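Local coordinates for protein putative cyclohexadienyl dehydrogenase and ADH prephenate dehydrogenase (Rhizobium meliloti, PDB 4WJI) that probably catalyses the NAD(P)-dependent oxidative decarboxylation of prephenate to 4-hydroxyphenylpyruvate in tyrosine biosynthesis, and is captured here with NADP and tyrosine, at residues A86-G91 with H111-V116; Q5-I10 with Q27-I32; I146-A151 with D173-K178. All coordinates share one frame; numbering follows the deposited sequence.

Overall arrangement
From the N terminus, 5-10 and 27-32 meet first: interaction 2 closes the loop around helix 14-26 and pairs the first two strands of the nucleotide-binding sheet. Interaction 1 comes next, closing the stretch of strand 93-96 and helix 102-108, where loops 86-91 and 111-116 meet ahead of strands 93-96 and 117-123. Interaction 3 is last, where 146-151 pairs with 173-178 across helix 155-167 at the far edge of the same sheet, beside the start of the long helix 177-203. The three loops follow one another in series, none enclosing or crossing another. Interactions 1 and 2 come within about 6 Å at their nearest atoms without touching; the centres of interactions 2 and 3 are about 24 Å apart.

Interaction 1: residues A86-G91 with H111-V116; sequences AHLKPG and HLPKDV. With MG (magnesium ion), chain D.
Leu88 reaches across to Leu112, Pro113 and Val116, making the apolar part of a contact between two loops, each leading into a strand of the nucleotide-binding domain. Its CG is anti to the carbonyl carbon (chi1 -66°). Its CD1 lies 3.9 Å from CD2 of Leu112, the two leucines slanting past one another. CD1 also lies against CD of Pro113, whereas CB sits 3.8 Å from CG1 of Val116, the two side chains crossing at about a right angle. That same CG1 touches the carbonyl O of Lys89.

The other end is polar. Gly91 N donates to Asp115 O at 2.7 Å, a fairly straight bond. Asp115 holds CG between its own N and carbonyl carbon (chi1 62°), the crowded position, and its side chain runs beside the Pro90 ring, both pointing the same way. Its OD2 rests 3.5 Å from CA of Pro90 and takes a hydrogen bond at 2.8 Å from a water that also donates to Leu88 O. Pro113 to Val116 form a type I turn, which presents Asp115 to the other loop.

Within 86-91, and apart from the facing loop, His87 binds a magnesium ion through NE2 at 2.4 Å, five waters completing the shell, while its ND1 is bonded to Glu63. Lys89 NZ forms a salt bridge with Asp66. The chemistry is divided: the leucines, Pro113 and Val116 pack the inner part, while one backbone bond and one bridging water join the polar side, where the carboxylate, with another magnesium ion about 4 Å away, is likely to be stabilised as an anion.

Interaction 2: residues Q5-I10 with Q27-I32; sequences QTIALI and QLAGTI
Ile7 and Ala29 form the tight part of this contact, CD1 of the isoleucine lying 3.7 Å from CB of the alanine and CG1 barely farther off. Ile7 sets CG1 anti to its carbonyl carbon (chi1 -57°), on the face of the sheet it shares with Ile32. On this face Leu9 CD1 also meets Ile32 CG2 at 3.9 Å, the two side chains slanting across each other. Ile23 of helix 14-26 packs on Ile7, Ala29 and Ile32, and Phe164 adds to the cover over Ile7.

This is the first beta-alpha-beta crossover of the Rossmann fold, and its two strands run parallel, Thr6 beside Thr31 and Ile7 beside Ile32. Ile7 N donates to Thr31 O at 3.0 Å in a nearly straight bond (168°). Thr31 N gives to Gln5 O at 2.9 Å, but with a bent N-H...O angle of 137°, just where the chain turns at Gly30.

The opposite face, carrying Thr6 and Thr31, is looser and wet. One water gathers three polar groups: it accepts from Gln5 NE2 at 2.9 Å, donates to Thr6 OG1 and is hydrogen-bonded to Thr31 OG1 at 2.8 Å. Gln5 folds back to reach it, its NE2 standing 3.7 Å from CA of Gly30, close enough that a CB on Gly30 would probably clash with NE2 in this position; its OE1 is held by Gln2. The threonine hydroxyls are thus tied through solvent rather than to each other, while the contact on the buried face is hydrocarbon packing, and Leu9 lies close to Ile12, which binds NADP.

Interaction 3: residues I146-A151 with D173-K178; sequences ILTPPA and DEMDPK
Strands 144-147 and 171-174 pair in parallel at their ends, Ile146 beside Asp173 and Leu147 beside Glu174, with Leu147 N donating to Asp173 O at 2.9 Å and Leu147 O accepting from Met175 N at 3.0 Å. They are the two strands of a beta-alpha-beta unit whose connecting helix is 155-167, at one edge of the nucleotide-binding sheet. The CA-H groups of Ile146 and Glu174 add contacts to the same two carbonyls, and a third such contact, from Thr148 CA to Met175 O, follows before the chains diverge.

Ile146 and Met175, modelled as selenomethionine, carry the apolar packing. Met175 keeps CG between its own N and carbonyl carbon (chi1 67°), and the chain bends at chi3, which swings CE back over the isoleucine. CG2 of Ile146 lies 3.7 Å from CG and 3.8 Å from CE of Met175, while CD1 touches CE from the other branch. Tyr216 of the second subunit packs on both side chains, as does His180 of helix 177-203. An alanine in place of Ile146 would lose the CG2 and CD1 contacts, and would probably open a gap beside the selenomethionine and leave its CE freer to turn.

The acidic side chains have outside partners: Asp173 OD2 makes a salt bridge to Lys215 NZ and a hydrogen bond to Tyr216 OH, both of the second subunit, joining the sheet edge to the dimer partner, and Glu174 OE2 a salt bridge to Arg162. Asp176, at the N-cap of helix 177-203, bonds through OD2 to the backbone N of His179. Pro177 CG comes to Thr148 CB at 4.2 Å. A water donates to both Pro149 O and Met175 O, bridging the chains, and Thr148 CB and CG2 rest against the latter oxygen, CB being 3.3 Å from Met175 O.

Interaction 1: residues A86-G91 with H111-V116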
ATOM      1  N   ALA A  86      37.610  15.739  12.468  1.00 11.51           N
ATOM      2  CA  ALA A  86      38.612  16.582  13.117  1.00 14.11           C
ATOM      3  C   ALA A  86      38.039  17.788  13.867  1.00 13.67           C
ATOM      4  O   ALA A  86      38.762  18.459  14.604  1.00 17.09           O
ATOM      5  CB  ALA A  86      39.639  17.066  12.100  1.00 19.55           C
ATOM      6  N   HIS A  87      36.759  18.046  13.647  1.00 11.39           N
ATOM      7  CA  HIS A  87      36.082  19.222  14.135  1.00 11.10           C
ATOM      8  C   HIS A  87      35.100  18.975  15.257  1.00  9.88           C
ATOM      9  O   HIS A  87      34.581  19.928  15.862  1.00 11.46           O
ATOM     10  CB  HIS A  87      35.336  19.837  12.970  1.00 12.17           C
ATOM     11  CG  HIS A  87      36.239  20.267  11.868  1.00 14.65           C
ATOM     12  ND1 HIS A  87      36.701  21.555  11.762  1.00 24.16           N
ATOM     13  CD2 HIS A  87      36.797  19.573  10.848  1.00 17.48           C
ATOM     14  CE1 HIS A  87      37.505  21.645  10.716  1.00 25.87           C
ATOM     15  NE2 HIS A  87      37.584  20.453  10.144  1.00 22.46           N
ATOM     16  N   LEU A  88      34.898  17.719  15.595  1.00  9.30           N
ATOM     17  CA  LEU A  88      34.023  17.357  16.704  1.00  9.57           C
ATOM     18  C   LEU A  88      34.664  17.641  18.057  1.00  9.95           C
ATOM     19  O   LEU A  88      35.843  17.338  18.253  1.00 13.22           O
ATOM     20  CB  LEU A  88      33.692  15.876  16.616  1.00  9.41           C
ATOM     21  CG  LEU A  88      32.859  15.429  15.417  1.00  9.25           C
ATOM     22  CD1 LEU A  88      32.967  13.923  15.166  1.00 12.12           C
ATOM     23  CD2 LEU A  88      31.398  15.847  15.581  1.00 11.27           C
ATOM     24  N   LYS A  89      33.884  18.156  19.001  1.00 11.50           N
ATOM     25  CA  LYS A  89      34.467  18.385  20.321  1.00 13.35           C
ATOM     26  C   LYS A  89      34.467  17.076  21.128  1.00 11.70           C
ATOM     27  O   LYS A  89      33.675  16.183  20.868  1.00 13.38           O
ATOM     28  CB  LYS A  89      33.757  19.470  21.106  1.00 17.07           C
ATOM     29  CG  LYS A  89      32.386  19.115  21.551  1.00 14.95           C
ATOM     30  CD  LYS A  89      31.866  20.100  22.585  1.00 16.71           C
ATOM     31  CE  LYS A  89      30.444  19.799  22.971  1.00 18.50           C
ATOM     32  NZ  LYS A  89      29.864  20.836  23.897  1.00 26.40           N
ATOM     33  N   PRO A  90      35.377  16.971  22.115  1.00 15.17           N
ATOM     34  CA  PRO A  90      35.333  15.826  23.004  1.00 15.39           C
ATOM     35  C   PRO A  90      33.975  15.647  23.633  1.00 12.94           C
ATOM     36  O   PRO A  90      33.374  16.639  24.103  1.00 14.79           O
ATOM     37  CB  PRO A  90      36.410  16.141  24.058  1.00 21.34           C
ATOM     38  CG  PRO A  90      37.291  17.144  23.426  1.00 23.55           C
ATOM     39  CD  PRO A  90      36.423  17.936  22.491  1.00 17.25           C
ATOM     40  N   GLY A  91      33.492  14.394  23.632  1.00 13.62           N
ATOM     41  CA  GLY A  91      32.205  14.057  24.260  1.00 14.05           C
ATOM     42  C   GLY A  91      30.975  14.352  23.392  1.00 12.73           C
ATOM     43  O   GLY A  91      29.855  14.136  23.835  1.00 13.49           O
ATOM     44  N   HIS A 111      36.495   6.741  10.875  1.00 12.88           N
ATOM     45  CA  HIS A 111      36.865   8.159  10.824  1.00 12.52           C
ATOM     46  C   HIS A 111      36.685   8.861  12.138  1.00 13.97           C
ATOM     47  O   HIS A 111      37.334   9.864  12.387  1.00 16.63           O
ATOM     48  CB  HIS A 111      36.023   8.896   9.801  1.00 13.09           C
ATOM     49  CG  HIS A 111      36.217   8.425   8.411  1.00 13.58           C
ATOM     50  ND1 HIS A 111      37.379   8.639   7.715  1.00 16.19           N
ATOM     51  CD2 HIS A 111      35.401   7.721   7.593  1.00 15.39           C
ATOM     52  CE1 HIS A 111      37.262   8.106   6.510  1.00 16.88           C
ATOM     53  NE2 HIS A 111      36.070   7.544   6.414  1.00 16.39           N
ATOM     54  N   LEU A 112      35.770   8.366  12.976  1.00 13.88           N
ATOM     55  CA  LEU A 112      35.391   9.128  14.144  1.00 15.45           C
ATOM     56  C   LEU A 112      36.421   8.924  15.276  1.00 16.77           C
ATOM     57  O   LEU A 112      36.910   7.794  15.517  1.00 21.30           O
ATOM     58  CB  LEU A 112      33.998   8.715  14.615  1.00 15.35           C
ATOM     59  CG  LEU A 112      32.825   9.024  13.681  1.00 14.41           C
ATOM     60  CD1 LEU A 112      31.544   8.441  14.255  1.00 17.65           C
ATOM     61  CD2 LEU A 112      32.650  10.522  13.364  1.00 16.43           C
ATOM     62  N   PRO A 113      36.777  10.007  15.968  1.00 16.61           N
ATOM     63  CA  PRO A 113      37.779   9.868  17.048  1.00 17.58           C
ATOM     64  C   PRO A 113      37.280   9.102  18.305  1.00 16.19           C
ATOM     65  O   PRO A 113      36.080   9.008  18.527  1.00 16.35           O
ATOM     66  CB  PRO A 113      38.117  11.308  17.410  1.00 24.84           C
ATOM     67  CG  PRO A 113      37.001  12.152  16.890  1.00 21.75           C
ATOM     68  CD  PRO A 113      36.290  11.382  15.789  1.00 17.83           C
ATOM     69  N   LYS A 114      38.217   8.605  19.126  1.00 17.86           N
ATOM     70  CA  LYS A 114      37.903   7.838  20.347  1.00 18.18           C
ATOM     71  C   LYS A 114      37.124   8.664  21.366  1.00 16.40           C
ATOM     72  O   LYS A 114      36.441   8.105  22.221  1.00 20.07           O
ATOM     73  CB  LYS A 114      39.209   7.371  21.050  1.00 25.92           C
ATOM     74  N   ASP A 115      37.265   9.990  21.301  1.00 15.84           N
ATOM     75  CA  ASP A 115      36.625  10.866  22.293  1.00 16.28           C
ATOM     76  C   ASP A 115      35.198  11.268  21.993  1.00 14.09           C
ATOM     77  O   ASP A 115      34.603  12.045  22.749  1.00 15.75           O
ATOM     78  CB  ASP A 115      37.467  12.120  22.600  1.00 15.41           C
ATOM     79  CG  ASP A 115      37.690  13.051  21.367  1.00 19.30           C
ATOM     80  OD1 ASP A 115      37.479  12.620  20.229  1.00 27.73           O
ATOM     81  OD2 ASP A 115      38.093  14.233  21.534  1.00 25.89           O
ATOM     82  N   VAL A 116      34.638  10.781  20.894  1.00 11.50           N
ATOM     83  CA  VAL A 116      33.222  11.063  20.624  1.00 12.18           C
ATOM     84  C   VAL A 116      32.406   9.799  20.755  1.00 11.27           C
ATOM     85  O   VAL A 116      32.948   8.690  20.688  1.00 15.08           O
ATOM     86  CB  VAL A 116      32.983  11.707  19.272  1.00 18.35           C
ATOM     87  CG1 VAL A 116      33.820  12.962  19.094  1.00 16.87           C
ATOM     88  CG2 VAL A 116      33.138  10.779  18.121  1.00 20.67           C
TER
HETATM   89 MG    MG D 303      38.740  20.105   8.015  1.00 44.90          MG
HETATM   90  O   HOH W   1      38.381  16.275  19.688  1.00 37.28           O
HETATM   91  O   HOH W   2      37.444  21.536   6.961  1.00 42.78           O
HETATM   92  O   HOH W   3      40.144  21.131   8.854  1.00 48.57           O
HETATM   93  O   HOH W   4      39.601  17.912   8.623  1.00 39.69           O
HETATM   94  O   HOH W   5      39.630  19.533   6.324  1.00 48.51           O
HETATM   95  O   HOH W   6      37.189  18.496   7.310  1.00 27.92           O

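Interaction 2: residues Q5-I10 with Q27-I32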
ATOM      1  N   GLN A   5      22.777  21.731  24.379  1.00 10.15           N
ATOM      2  CA  GLN A   5      23.005  23.164  24.165  1.00 10.26           C
ATOM      3  C   GLN A   5      23.039  23.459  22.676  1.00  9.33           C
ATOM      4  O   GLN A   5      22.440  24.428  22.240  1.00 11.64           O
ATOM      5  CB  GLN A   5      24.278  23.600  24.866  1.00 10.14           C
ATOM      6  CG  GLN A   5      24.586  25.105  24.678  1.00 11.41           C
ATOM      7  CD  GLN A   5      23.503  25.977  25.308  1.00 13.03           C
ATOM      8  OE1 GLN A   5      23.154  25.792  26.463  1.00 14.12           O
ATOM      9  NE2 GLN A   5      22.977  26.894  24.562  1.00 12.93           N
ATOM     10  N   THR A   6      23.711  22.623  21.877  1.00  9.82           N
ATOM     11  CA  THR A   6      23.791  22.849  20.442  1.00  9.83           C
ATOM     12  C   THR A   6      23.588  21.507  19.716  1.00  8.86           C
ATOM     13  O   THR A   6      24.243  20.500  20.040  1.00  9.65           O
ATOM     14  CB  THR A   6      25.158  23.332  20.066  1.00 12.94           C
ATOM     15  OG1 THR A   6      25.453  24.537  20.805  1.00 17.78           O
ATOM     16  CG2 THR A   6      25.202  23.639  18.574  1.00 15.31           C
ATOM     17  N   ILE A   7      22.644  21.498  18.782  1.00  8.27           N
ATOM     18  CA  ILE A   7      22.373  20.359  17.914  1.00  7.74           C
ATOM     19  C   ILE A   7      22.691  20.766  16.493  1.00  8.52           C
ATOM     20  O   ILE A   7      22.138  21.748  16.018  1.00  9.98           O
ATOM     21  CB  ILE A   7      20.934  19.862  18.009  1.00  8.63           C
ATOM     22  CG1 ILE A   7      20.574  19.480  19.468  1.00 10.29           C
ATOM     23  CG2 ILE A   7      20.725  18.688  17.053  1.00 10.77           C
ATOM     24  CD1 ILE A   7      19.164  19.027  19.602  1.00 10.96           C
ATOM     25  N   ALA A   8      23.591  19.997  15.838  1.00  8.10           N
ATOM     26  CA  ALA A   8      23.921  20.227  14.435  1.00  7.62           C
ATOM     27  C   ALA A   8      23.219  19.171  13.583  1.00  8.08           C
ATOM     28  O   ALA A   8      23.340  17.954  13.847  1.00  9.30           O
ATOM     29  CB  ALA A   8      25.407  20.098  14.223  1.00 10.45           C
ATOM     30  N   LEU A   9      22.473  19.646  12.574  1.00  6.83           N
ATOM     31  CA  LEU A   9      21.737  18.762  11.669  1.00  7.57           C
ATOM     32  C   LEU A   9      22.454  18.781  10.359  1.00  8.10           C
ATOM     33  O   LEU A   9      22.515  19.821   9.694  1.00  9.60           O
ATOM     34  CB  LEU A   9      20.311  19.267  11.487  1.00  7.92           C
ATOM     35  CG  LEU A   9      19.514  19.342  12.804  1.00  7.91           C
ATOM     36  CD1 LEU A   9      18.127  19.901  12.539  1.00  9.72           C
ATOM     37  CD2 LEU A   9      19.428  17.979  13.513  1.00  9.68           C
ATOM     38  N   ILE A  10      23.021  17.624   9.997  1.00  7.09           N
ATOM     39  CA  ILE A  10      23.715  17.496   8.698  1.00  6.40           C
ATOM     40  C   ILE A  10      22.781  16.739   7.763  1.00  8.16           C
ATOM     41  O   ILE A  10      22.544  15.532   7.941  1.00  9.29           O
ATOM     42  CB  ILE A  10      25.031  16.728   8.823  1.00  8.22           C
ATOM     43  CG1 ILE A  10      25.958  17.402   9.845  1.00 11.98           C
ATOM     44  CG2 ILE A  10      25.693  16.622   7.428  1.00 10.24           C
ATOM     45  CD1 ILE A  10      27.276  16.717  10.108  1.00 13.31           C
ATOM     46  N   GLN A  27      11.397  22.800  22.219  1.00 15.36           N
ATOM     47  CA  GLN A  27      12.475  23.585  22.801  1.00 18.70           C
ATOM     48  C   GLN A  27      13.623  22.753  23.310  1.00 18.12           C
ATOM     49  O   GLN A  27      14.110  22.977  24.393  1.00 18.95           O
ATOM     50  CB  GLN A  27      11.958  24.554  23.875  1.00 28.58           C
ATOM     51  CG  GLN A  27      11.423  25.833  23.229  1.00 36.25           C
ATOM     52  CD  GLN A  27       9.930  25.926  23.256  1.00 38.52           C
ATOM     53  OE1 GLN A  27       9.344  26.002  24.312  1.00 44.21           O
ATOM     54  NE2 GLN A  27       9.310  26.001  22.085  1.00 46.73           N
ATOM     55  N   LEU A  28      14.073  21.797  22.498  1.00 12.94           N
ATOM     56  CA  LEU A  28      15.040  20.842  22.952  1.00 14.44           C
ATOM     57  C   LEU A  28      16.483  21.279  22.812  1.00 13.02           C
ATOM     58  O   LEU A  28      17.330  20.656  23.370  1.00 13.61           O
ATOM     59  CB  LEU A  28      14.862  19.506  22.227  1.00 16.81           C
ATOM     60  CG  LEU A  28      13.485  18.936  22.385  1.00 19.54           C
ATOM     61  CD1 LEU A  28      13.387  17.629  21.610  1.00 20.33           C
ATOM     62  CD2 LEU A  28      13.058  18.789  23.850  1.00 24.79           C
ATOM     63  N   ALA A  29      16.738  22.329  22.054  1.00 11.54           N
ATOM     64  CA  ALA A  29      18.109  22.804  21.810  1.00 10.79           C
ATOM     65  C   ALA A  29      18.282  24.256  22.196  1.00 12.74           C
ATOM     66  O   ALA A  29      17.399  25.079  21.970  1.00 14.42           O
ATOM     67  CB  ALA A  29      18.530  22.612  20.361  1.00 12.80           C
ATOM     68  N   GLY A  30      19.444  24.585  22.734  1.00 10.25           N
ATOM     69  CA  GLY A  30      19.799  25.983  22.842  1.00 11.90           C
ATOM     70  C   GLY A  30      19.892  26.629  21.461  1.00 12.93           C
ATOM     71  O   GLY A  30      19.324  27.679  21.212  1.00 14.25           O
ATOM     72  N   THR A  31      20.634  25.978  20.571  1.00 12.33           N
ATOM     73  CA  THR A  31      20.914  26.452  19.199  1.00 12.09           C
ATOM     74  C   THR A  31      20.770  25.258  18.267  1.00 12.31           C
ATOM     75  O   THR A  31      21.332  24.173  18.543  1.00 12.58           O
ATOM     76  CB  THR A  31      22.365  27.003  19.055  1.00 14.45           C
ATOM     77  OG1 THR A  31      22.562  28.153  19.900  1.00 18.29           O
ATOM     78  CG2 THR A  31      22.681  27.417  17.638  1.00 14.92           C
ATOM     79  N   ILE A  32      20.101  25.494  17.139  1.00 11.17           N
ATOM     80  CA  ILE A  32      20.050  24.528  16.059  1.00  9.89           C
ATOM     81  C   ILE A  32      20.933  25.024  14.917  1.00  9.61           C
ATOM     82  O   ILE A  32      20.781  26.159  14.448  1.00 11.72           O
ATOM     83  CB  ILE A  32      18.605  24.397  15.490  1.00 10.62           C
ATOM     84  CG1 ILE A  32      17.552  24.101  16.574  1.00 11.81           C
ATOM     85  CG2 ILE A  32      18.573  23.372  14.365  1.00 13.35           C
ATOM     86  CD1 ILE A  32      16.103  24.143  16.089  1.00 16.40           C
TER
HETATM   87  O   HOH W   7      24.250  27.351  21.962  1.00 24.49           O

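Interaction 3: residues I146-A151 with D173-K178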
ATOM      1  N   ILE A 146      14.872   2.665  16.376  1.00  8.82           N
ATOM      2  CA  ILE A 146      15.818   1.620  16.745  1.00  8.85           C
ATOM      3  C   ILE A 146      17.210   2.228  16.852  1.00  9.14           C
ATOM      4  O   ILE A 146      17.707   2.854  15.913  1.00 11.93           O
ATOM      5  CB  ILE A 146      15.823   0.452  15.715  1.00 10.14           C
ATOM      6  CG1 ILE A 146      14.433  -0.198  15.575  1.00 12.55           C
ATOM      7  CG2 ILE A 146      16.875  -0.579  16.070  1.00 11.88           C
ATOM      8  CD1 ILE A 146      14.296  -1.124  14.392  1.00 12.47           C
ATOM      9  N   LEU A 147      17.830   2.034  17.999  1.00  9.38           N
ATOM     10  CA  LEU A 147      19.250   2.363  18.190  1.00  9.82           C
ATOM     11  C   LEU A 147      20.108   1.129  18.105  1.00 11.78           C
ATOM     12  O   LEU A 147      19.703   0.057  18.563  1.00 12.88           O
ATOM     13  CB  LEU A 147      19.460   3.046  19.536  1.00 12.43           C
ATOM     14  CG  LEU A 147      18.632   4.284  19.862  1.00 13.37           C
ATOM     15  CD1 LEU A 147      18.964   4.858  21.248  1.00 15.80           C
ATOM     16  CD2 LEU A 147      18.785   5.322  18.764  1.00 16.43           C
ATOM     17  N   THR A 148      21.308   1.275  17.530  1.00 12.05           N
ATOM     18  CA  THR A 148      22.183   0.092  17.363  1.00 14.83           C
ATOM     19  C   THR A 148      23.627   0.432  17.874  1.00 16.33           C
ATOM     20  O   THR A 148      24.585   0.451  17.103  1.00 15.55           O
ATOM     21  CB  THR A 148      22.188  -0.459  15.906  1.00 14.38           C
ATOM     22  OG1 THR A 148      22.817   0.482  15.026  1.00 17.00           O
ATOM     23  CG2 THR A 148      20.819  -0.709  15.408  1.00 14.11           C
ATOM     24  N   PRO A 149      23.773   0.759  19.189  1.00 17.72           N
ATOM     25  CA  PRO A 149      25.113   1.115  19.692  1.00 17.74           C
ATOM     26  C   PRO A 149      26.085  -0.051  19.628  1.00 20.45           C
ATOM     27  O   PRO A 149      25.757  -1.132  20.069  1.00 20.30           O
ATOM     28  CB  PRO A 149      24.871   1.480  21.152  1.00 17.31           C
ATOM     29  CG  PRO A 149      23.503   1.083  21.473  1.00 19.33           C
ATOM     30  CD  PRO A 149      22.761   0.699  20.256  1.00 17.25           C
ATOM     31  N   PRO A 150      27.282   0.178  19.087  1.00 18.35           N
ATOM     32  CA  PRO A 150      28.296  -0.877  19.144  1.00 24.00           C
ATOM     33  C   PRO A 150      28.666  -1.211  20.610  1.00 23.16           C
ATOM     34  O   PRO A 150      28.472  -0.445  21.515  1.00 21.20           O
ATOM     35  CB  PRO A 150      29.465  -0.271  18.358  1.00 25.58           C
ATOM     36  CG  PRO A 150      28.837   0.704  17.418  1.00 26.11           C
ATOM     37  CD  PRO A 150      27.656   1.268  18.163  1.00 20.29           C
ATOM     38  N   ALA A 151      29.175  -2.409  20.811  1.00 29.73           N
ATOM     39  CA  ALA A 151      29.623  -2.857  22.119  1.00 28.52           C
ATOM     40  C   ALA A 151      30.606  -1.849  22.699  1.00 24.05           C
ATOM     41  O   ALA A 151      31.473  -1.388  22.009  1.00 28.82           O
ATOM     42  CB  ALA A 151      30.312  -4.208  21.955  1.00 53.70           C
ATOM     43  N   ASP A 173      13.824   0.989  20.884  1.00 12.22           N
ATOM     44  CA  ASP A 173      14.381  -0.340  21.081  1.00 13.17           C
ATOM     45  C   ASP A 173      15.847  -0.308  20.693  1.00 14.49           C
ATOM     46  O   ASP A 173      16.231   0.428  19.837  1.00 15.87           O
ATOM     47  CB  ASP A 173      13.740  -1.357  20.141  1.00 18.81           C
ATOM     48  CG  ASP A 173      12.547  -2.032  20.713  1.00 24.85           C
ATOM     49  OD1 ASP A 173      12.426  -2.100  21.917  1.00 29.15           O
ATOM     50  OD2 ASP A 173      11.689  -2.507  19.921  1.00 24.88           O
ATOM     51  N   GLU A 174      16.649  -1.135  21.319  1.00 15.38           N
ATOM     52  CA  GLU A 174      18.054  -1.303  20.964  1.00 14.83           C
ATOM     53  C   GLU A 174      18.278  -2.686  20.401  1.00 15.41           C
ATOM     54  O   GLU A 174      17.722  -3.642  20.916  1.00 18.59           O
ATOM     55  CB  GLU A 174      18.936  -1.129  22.199  1.00 21.82           C
ATOM     56  CG  GLU A 174      18.729   0.197  22.893  1.00 30.75           C
ATOM     57  CD  GLU A 174      19.544   0.363  24.171  1.00 31.91           C
ATOM     58  OE1 GLU A 174      20.677  -0.163  24.266  1.00 41.12           O
ATOM     59  OE2 GLU A 174      19.039   1.069  25.053  1.00 45.69           O
HETATM   60  N   MSE A 175      19.095  -2.788  19.373  1.00 14.84           N
HETATM   61  CA  MSE A 175      19.475  -4.082  18.832  1.00 15.56           C
HETATM   62  C   MSE A 175      20.812  -4.049  18.159  1.00 16.23           C
HETATM   63  O   MSE A 175      21.365  -3.014  17.907  1.00 16.58           O
HETATM   64  CB  MSE A 175      18.420  -4.722  17.920  1.00 19.98           C
HETATM   65  CG  MSE A 175      18.251  -3.922  16.647  1.00 18.23           C
HETATM   66 SE   MSE A 175      16.653  -4.520  15.608  1.00 19.38          SE
HETATM   67  CE  MSE A 175      15.258  -3.977  16.833  1.00 22.81           C
ATOM     68  N   ASP A 176      21.324  -5.232  17.868  1.00 15.08           N
ATOM     69  CA  ASP A 176      22.559  -5.383  17.118  1.00 14.44           C
ATOM     70  C   ASP A 176      22.347  -4.918  15.667  1.00 12.23           C
ATOM     71  O   ASP A 176      21.287  -5.132  15.099  1.00 13.31           O
ATOM     72  CB  ASP A 176      23.019  -6.868  17.204  1.00 22.17           C
ATOM     73  CG  ASP A 176      23.780  -7.380  15.960  1.00 33.64           C
ATOM     74  OD1 ASP A 176      25.010  -7.139  15.796  1.00 52.82           O
ATOM     75  OD2 ASP A 176      23.151  -8.097  15.161  1.00 38.97           O
ATOM     76  N   PRO A 177      23.398  -4.330  15.052  1.00 13.69           N
ATOM     77  CA  PRO A 177      23.192  -3.858  13.661  1.00 13.87           C
ATOM     78  C   PRO A 177      22.855  -4.936  12.641  1.00 12.64           C
ATOM     79  O   PRO A 177      22.072  -4.656  11.718  1.00 13.32           O
ATOM     80  CB  PRO A 177      24.528  -3.224  13.277  1.00 19.52           C
ATOM     81  CG  PRO A 177      25.246  -2.967  14.518  1.00 20.54           C
ATOM     82  CD  PRO A 177      24.730  -3.907  15.570  1.00 13.68           C
ATOM     83  N   LYS A 178      23.454  -6.132  12.731  1.00 14.93           N
ATOM     84  CA  LYS A 178      23.119  -7.182  11.775  1.00 15.92           C
ATOM     85  C   LYS A 178      21.680  -7.616  11.917  1.00 14.38           C
ATOM     86  O   LYS A 178      21.021  -7.881  10.908  1.00 15.00           O
ATOM     87  CB  LYS A 178      24.061  -8.383  11.886  1.00 19.64           C
ATOM     88  CG  LYS A 178      25.454  -8.040  11.369  1.00 25.09           C
ATOM     89  CD  LYS A 178      26.269  -9.256  10.964  1.00 36.02           C
ATOM     90  CE  LYS A 178      27.582  -8.841  10.297  1.00 40.47           C
ATOM     91  NZ  LYS A 178      28.403  -7.888  11.101  1.00 47.68           N
TER
HETATM   92  O   HOH W   8      23.567  -2.876  19.728  1.00 54.80           O